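Local coordinates for protein putative phosphatase (Bacteroides thetaiotaomicron, PDB 3KYA) that is a putative phosphatase that binds zinc ions, its substrate and reaction not being established, at residues Leu110-Arg123 / Phe127-Asp140. Sequence-based numbering, arbitrary orientation. Where two conformers were deposited one is given.
With EDO (1,2-ethanediol), chain J.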
loop_
_atom_site.group_PDB
_atom_site.type_symbol
_atom_site.label_atom_id
_atom_site.label_comp_id
_atom_site.label_asym_id
_atom_site.label_seq_id
_atom_site.Cartn_x
_atom_site.Cartn_y
_atom_site.Cartn_z
ATOM N N LEU A 110 -13.851 -17.537 19.325
ATOM C CA LEU A 110 -15.078 -17.311 20.108
ATOM C C LEU A 110 -15.661 -18.603 20.686
ATOM O O LEU A 110 -15.944 -18.696 21.886
ATOM C CB LEU A 110 -16.148 -16.670 19.211
ATOM C CG LEU A 110 -17.491 -16.341 19.866
ATOM C CD1 LEU A 110 -17.327 -15.158 20.840
ATOM C CD2 LEU A 110 -18.571 -16.094 18.820
ATOM N N CYS A 111 -15.900 -19.582 19.823
ATOM C CA CYS A 111 -16.505 -20.842 20.262
ATOM C C CYS A 111 -16.241 -21.936 19.264
ATOM O O CYS A 111 -15.818 -21.664 18.134
ATOM C CB CYS A 111 -18.008 -20.677 20.480
ATOM S SG CYS A 111 -18.920 -20.147 19.028
ATOM N N GLY A 112 -16.503 -23.172 19.679
ATOM C CA GLY A 112 -16.205 -24.334 18.857
ATOM C C GLY A 112 -14.812 -24.844 19.182
ATOM O O GLY A 112 -13.988 -24.123 19.758
ATOM N N TYR A 113 -14.566 -26.108 18.856
ATOM C CA TYR A 113 -13.258 -26.724 19.041
ATOM C C TYR A 113 -13.161 -28.005 18.236
ATOM O O TYR A 113 -14.166 -28.562 17.782
ATOM C CB TYR A 113 -12.951 -27.020 20.511
ATOM C CG TYR A 113 -13.758 -28.137 21.131
ATOM C CD1 TYR A 113 -15.056 -27.917 21.588
ATOM C CD2 TYR A 113 -13.215 -29.403 21.293
ATOM C CE1 TYR A 113 -15.797 -28.942 22.175
ATOM C CE2 TYR A 113 -13.941 -30.432 21.881
ATOM C CZ TYR A 113 -15.232 -30.196 22.317
ATOM O OH TYR A 113 -15.957 -31.206 22.902
ATOM N N ARG A 114 -11.929 -28.459 18.068
ATOM C CA ARG A 114 -11.651 -29.670 17.340
ATOM C C ARG A 114 -10.585 -30.400 18.142
ATOM O O ARG A 114 -9.450 -29.901 18.245
ATOM C CB ARG A 114 -11.175 -29.309 15.927
ATOM C CG ARG A 114 -10.895 -30.459 15.024
ATOM C CD ARG A 114 -10.244 -29.985 13.718
ATOM N NE ARG A 114 -9.705 -31.103 12.950
ATOM C CZ ARG A 114 -10.054 -31.459 11.720
ATOM N NH1 ARG A 114 -10.933 -30.761 11.009
ATOM N NH2 ARG A 114 -9.461 -32.512 11.160
ATOM N N ASN A 115 -10.941 -31.550 18.731
ATOM C CA ASN A 115 -9.980 -32.323 19.534
ATOM C C ASN A 115 -9.032 -33.128 18.631
ATOM O O ASN A 115 -9.157 -33.089 17.406
ATOM C CB ASN A 115 -10.693 -33.184 20.618
ATOM C CG ASN A 115 -11.583 -34.291 20.041
ATOM O OD1 ASN A 115 -11.322 -34.831 18.970
ATOM N ND2 ASN A 115 -12.626 -34.646 20.784
ATOM N N ASN A 116 -8.071 -33.840 19.219
ATOM C CA ASN A 116 -7.080 -34.579 18.413
ATOM C C ASN A 116 -7.665 -35.692 17.549
ATOM O O ASN A 116 -7.082 -36.031 16.519
ATOM C CB ASN A 116 -5.932 -35.127 19.280
ATOM C CG ASN A 116 -6.426 -35.925 20.454
ATOM O OD1 ASN A 116 -7.299 -35.468 21.191
ATOM N ND2 ASN A 116 -5.865 -37.114 20.654
ATOM N N ARG A 117 -8.801 -36.260 17.954
ATOM C CA ARG A 117 -9.444 -37.313 17.156
ATOM C C ARG A 117 -10.523 -36.729 16.235
ATOM O O ARG A 117 -11.104 -37.450 15.422
ATOM C CB ARG A 117 -10.045 -38.402 18.057
ATOM C CG ARG A 117 -9.024 -39.166 18.915
ATOM C CD ARG A 117 -9.698 -40.232 19.789
ATOM N NE ARG A 117 -8.808 -40.760 20.824
ATOM C CZ ARG A 117 -8.817 -40.368 22.097
ATOM N NH1 ARG A 117 -9.679 -39.452 22.512
ATOM N NH2 ARG A 117 -7.967 -40.904 22.963
ATOM N N ASP A 118 -10.766 -35.421 16.344
ATOM C CA ASP A 118 -11.811 -34.718 15.575
ATOM C C ASP A 118 -13.134 -35.464 15.753
ATOM O O ASP A 118 -13.888 -35.619 14.797
ATOM C CB ASP A 118 -11.448 -34.577 14.086
ATOM C CG ASP A 118 -12.403 -33.642 13.314
ATOM O OD1 ASP A 118 -13.115 -32.838 13.948
ATOM O OD2 ASP A 118 -12.415 -33.681 12.053
ATOM N N ASP A 119 -13.423 -35.908 16.985
ATOM C CA ASP A 119 -14.655 -36.675 17.245
ATOM C C ASP A 119 -15.644 -35.990 18.189
ATOM O O ASP A 119 -16.563 -36.638 18.675
ATOM C CB ASP A 119 -14.320 -38.107 17.729
ATOM C CG ASP A 119 -13.662 -38.154 19.106
ATOM O OD1 ASP A 119 -13.674 -37.146 19.843
ATOM O OD2 ASP A 119 -13.128 -39.233 19.459
ATOM N N GLN A 120 -15.465 -34.689 18.427
ATOM C CA GLN A 120 -16.354 -33.921 19.292
ATOM C C GLN A 120 -17.783 -33.792 18.752
ATOM O O GLN A 120 -18.712 -33.583 19.535
ATOM C CB GLN A 120 -15.788 -32.515 19.592
ATOM C CG GLN A 120 -15.633 -31.589 18.388
ATOM C CD GLN A 120 -14.621 -32.087 17.390
ATOM O OE1 GLN A 120 -13.601 -32.666 17.768
ATOM N NE2 GLN A 120 -14.887 -31.861 16.104
ATOM N N GLY A 121 -17.948 -33.882 17.433
ATOM C CA GLY A 121 -19.268 -33.817 16.800
ATOM C C GLY A 121 -19.940 -32.457 16.935
ATOM O O GLY A 121 -19.276 -31.416 16.897
ATOM N N TRP A 122 -21.263 -32.485 17.094
ATOM C CA TRP A 122 -22.091 -31.283 17.247
ATOM C C TRP A 122 -22.797 -31.315 18.589
ATOM O O TRP A 122 -23.329 -32.358 19.011
ATOM C CB TRP A 122 -23.134 -31.187 16.122
ATOM C CG TRP A 122 -22.551 -30.956 14.745
ATOM C CD1 TRP A 122 -21.688 -31.780 14.068
ATOM C CD2 TRP A 122 -22.826 -29.859 13.858
ATOM N NE1 TRP A 122 -21.384 -31.243 12.838
ATOM C CE2 TRP A 122 -22.068 -30.066 12.688
ATOM C CE3 TRP A 122 -23.622 -28.713 13.947
ATOM C CZ2 TRP A 122 -22.097 -29.183 11.614
ATOM C CZ3 TRP A 122 -23.645 -27.842 12.885
ATOM C CH2 TRP A 122 -22.884 -28.078 11.733
ATOM N N ARG A 123 -22.808 -30.165 19.252
ATOM C CA ARG A 123 -23.439 -30.028 20.538
ATOM C C ARG A 123 -23.787 -28.560 20.761
ATOM O O ARG A 123 -22.930 -27.675 20.604
ATOM C CB ARG A 123 -22.494 -30.521 21.642
ATOM C CG ARG A 123 -23.085 -30.467 23.077
ATOM C CD ARG A 123 -22.039 -30.800 24.160
ATOM N NE ARG A 123 -21.405 -32.077 23.869
ATOM C CZ ARG A 123 -21.956 -33.270 24.109
ATOM N NH1 ARG A 123 -23.161 -33.376 24.662
ATOM N NH2 ARG A 123 -21.295 -34.372 23.780
ATOM N N PHE A 127 -20.583 -21.342 25.202
ATOM C CA PHE A 127 -19.335 -21.194 24.458
ATOM C C PHE A 127 -18.152 -21.793 25.227
ATOM O O PHE A 127 -17.235 -22.333 24.619
ATOM C CB PHE A 127 -18.959 -19.736 24.158
ATOM C CG PHE A 127 -19.920 -18.985 23.264
ATOM C CD1 PHE A 127 -20.914 -19.617 22.528
ATOM C CD2 PHE A 127 -19.715 -17.629 23.055
ATOM C CE1 PHE A 127 -21.758 -18.890 21.699
ATOM C CE2 PHE A 127 -20.544 -16.901 22.206
ATOM C CZ PHE A 127 -21.568 -17.538 21.530
ATOM N N ASP A 128 -18.171 -21.648 26.553
ATOM C CA ASP A 128 -17.087 -22.119 27.420
ATOM C C ASP A 128 -17.500 -23.309 28.276
ATOM O O ASP A 128 -18.685 -23.555 28.476
ATOM C CB ASP A 128 -16.649 -20.995 28.350
ATOM C CG ASP A 128 -16.086 -19.811 27.598
ATOM O OD1 ASP A 128 -15.288 -20.026 26.655
ATOM O OD2 ASP A 128 -16.429 -18.670 27.965
ATOM N N GLY A 129 -16.506 -24.025 28.790
ATOM C CA GLY A 129 -16.734 -25.190 29.644
ATOM C C GLY A 129 -15.839 -26.338 29.232
ATOM O O GLY A 129 -15.037 -26.197 28.306
ATOM N N PRO A 130 -15.955 -27.478 29.928
ATOM C CA PRO A 130 -15.161 -28.650 29.586
ATOM C C PRO A 130 -15.699 -29.329 28.327
ATOM O O PRO A 130 -16.881 -29.183 28.009
ATOM C CB PRO A 130 -15.352 -29.565 30.801
ATOM C CG PRO A 130 -16.673 -29.210 31.335
ATOM C CD PRO A 130 -16.847 -27.732 31.075
ATOM N N GLU A 131 -14.841 -30.065 27.625
ATOM C CA GLU A 131 -15.267 -30.819 26.454
ATOM C C GLU A 131 -16.371 -31.753 26.943
ATOM O O GLU A 131 -16.278 -32.293 28.045
ATOM C CB GLU A 131 -14.082 -31.559 25.820
ATOM C CG GLU A 131 -12.936 -30.617 25.384
ATOM C CD GLU A 131 -11.840 -31.303 24.559
ATOM O OE1 GLU A 131 -11.917 -32.534 24.339
ATOM O OE2 GLU A 131 -10.905 -30.590 24.117
ATOM N N GLY A 132 -17.448 -31.891 26.171
ATOM C CA GLY A 132 -18.627 -32.655 26.609
ATOM C C GLY A 132 -19.741 -31.718 27.032
ATOM O O GLY A 132 -20.917 -32.084 27.028
ATOM N N VAL A 133 -19.373 -30.492 27.406
ATOM C CA VAL A 133 -20.339 -29.464 27.783
ATOM C C VAL A 133 -20.300 -28.279 26.806
ATOM O O VAL A 133 -21.342 -27.900 26.260
ATOM C CB VAL A 133 -20.084 -28.936 29.202
ATOM C CG1 VAL A 133 -21.096 -27.843 29.557
ATOM C CG2 VAL A 133 -20.137 -30.085 30.223
ATOM N N LYS A 134 -19.116 -27.703 26.578
ATOM C CA LYS A 134 -19.035 -26.542 25.689
ATOM C C LYS A 134 -19.475 -26.923 24.272
ATOM O O LYS A 134 -19.315 -28.072 23.832
ATOM C CB LYS A 134 -17.658 -25.861 25.708
ATOM C CG LYS A 134 -16.483 -26.639 25.161
ATOM C CD LYS A 134 -15.249 -25.732 25.068
ATOM C CE LYS A 134 -13.976 -26.514 24.750
ATOM N NZ LYS A 134 -12.802 -25.619 24.587
ATOM N N CYS A 135 -20.045 -25.946 23.567
ATOM C CA CYS A 135 -20.591 -26.181 22.244
ATOM C C CYS A 135 -19.532 -26.471 21.169
ATOM O O CYS A 135 -18.360 -26.090 21.279
ATOM C CB CYS A 135 -21.473 -24.999 21.819
ATOM S SG CYS A 135 -20.549 -23.480 21.419
ATOM N N CYS A 136 -19.978 -27.169 20.139
ATOM C CA CYS A 136 -19.139 -27.562 19.018
ATOM C C CYS A 136 -20.015 -27.954 17.826
ATOM O O CYS A 136 -21.226 -28.122 17.961
ATOM C CB CYS A 136 -18.207 -28.708 19.413
ATOM S SG CYS A 136 -19.046 -30.186 20.127
ATOM N N GLY A 137 -19.391 -28.070 16.658
ATOM C CA GLY A 137 -20.080 -28.443 15.425
ATOM C C GLY A 137 -19.366 -27.727 14.297
ATOM O O GLY A 137 -18.208 -28.056 13.994
ATOM N N PHE A 138 -20.065 -26.776 13.684
ATOM C CA PHE A 138 -19.511 -25.847 12.672
ATOM C C PHE A 138 -18.684 -26.451 11.531
ATOM O O PHE A 138 -17.850 -25.742 10.956
ATOM C CB PHE A 138 -18.593 -24.833 13.393
ATOM C CG PHE A 138 -19.237 -24.135 14.563
ATOM C CD1 PHE A 138 -20.197 -23.160 14.354
ATOM C CD2 PHE A 138 -18.875 -24.448 15.871
ATOM C CE1 PHE A 138 -20.799 -22.515 15.414
ATOM C CE2 PHE A 138 -19.475 -23.791 16.962
ATOM C CZ PHE A 138 -20.432 -22.829 16.730
ATOM N N SER A 139 -18.969 -27.694 11.142
ATOM C CA SER A 139 -18.080 -28.424 10.220
ATOM C C SER A 139 -18.416 -28.379 8.733
ATOM O O SER A 139 -17.549 -28.660 7.895
ATOM C CB SER A 139 -17.955 -29.876 10.696
ATOM O OG SER A 139 -19.200 -30.546 10.701
ATOM N N ASP A 140 -19.645 -28.014 8.398
ATOM C CA ASP A 140 -20.031 -27.873 6.999
ATOM C C ASP A 140 -19.753 -26.448 6.551
ATOM O O ASP A 140 -19.652 -25.544 7.384
ATOM C CB ASP A 140 -21.500 -28.201 6.834
ATOM C CG ASP A 140 -21.810 -29.627 7.224
ATOM O OD1 ASP A 140 -21.176 -30.563 6.672
ATOM O OD2 ASP A 140 -22.684 -29.808 8.087
HETATM C C1 EDO J . -14.030 -21.149 24.038
HETATM O O1 EDO J . -13.490 -19.910 24.516
HETATM C C2 EDO J . -13.378 -21.516 22.704
HETATM O O2 EDO J . -13.389 -22.939 22.507
HETATM O O HOH W 1 -17.048 -23.951 22.342
HETATM O O HOH W 2 -16.556 -27.446 16.902
HETATM O O HOH W 3 -18.531 -30.731 23.944
HETATM O O HOH W 4 -14.816 -33.628 23.087
HETATM O O HOH W 5 -17.414 -30.573 14.993
#
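Gly112 N, Cys135 O and Phe127 O share one water. The water accepts from Gly112 N at 2.8 Å and donates to both carbonyl oxygens, so three bonds hold it and tie the two loops together. A direct link follows at Arg123 and Cys136, an antiparallel hydrogen-bonded pair standing as a single bridge. Arg123 N gives to Cys136 O at 2.9 Å, and Cys136 N returns a bond in the plane of the Arg123 carbonyl, on a lone pair.

Trp122 lies with its indole face on Gly137. CG sits anti to the carbonyl carbon (chi1 -67°), which lays the five-membered ring over Gly137 CA, 3.6 Å from atom to ring centroid. Gly137 has no side chain to hold the indole off. At the ring edge, Trp122 NE1 makes a weak bond to Ser139 OG at 3.1 Å. His161, a zinc ligand in a structure of this protein though without that zinc in this chain, stacks on the same indole. An alanine in place of Trp122 would probably uncover Gly137, cost Ser139 OG its indole partner and take the stacking ring from His161.

Tyr113 carries Lys134 CE over one ring face, while Glu131 crosses it with the carboxylate plane 27° from the ring. Tyr113 OH hydrogen-bonds to two waters; one, at 2.8 Å, is also held by Gly132 N and Lys134 O, and so bridges the loops. Cys111 SG lies over the Phe127 face, 4.2 Å from its centroid.

The loops follow strands 105-110 and 125-126, in neighbouring sheets of a fold consistent with a six-bladed beta-propeller. Only three direct hydrogen bonds cross, one of them weak, so bridging waters and aromatic faces carry much of the junction.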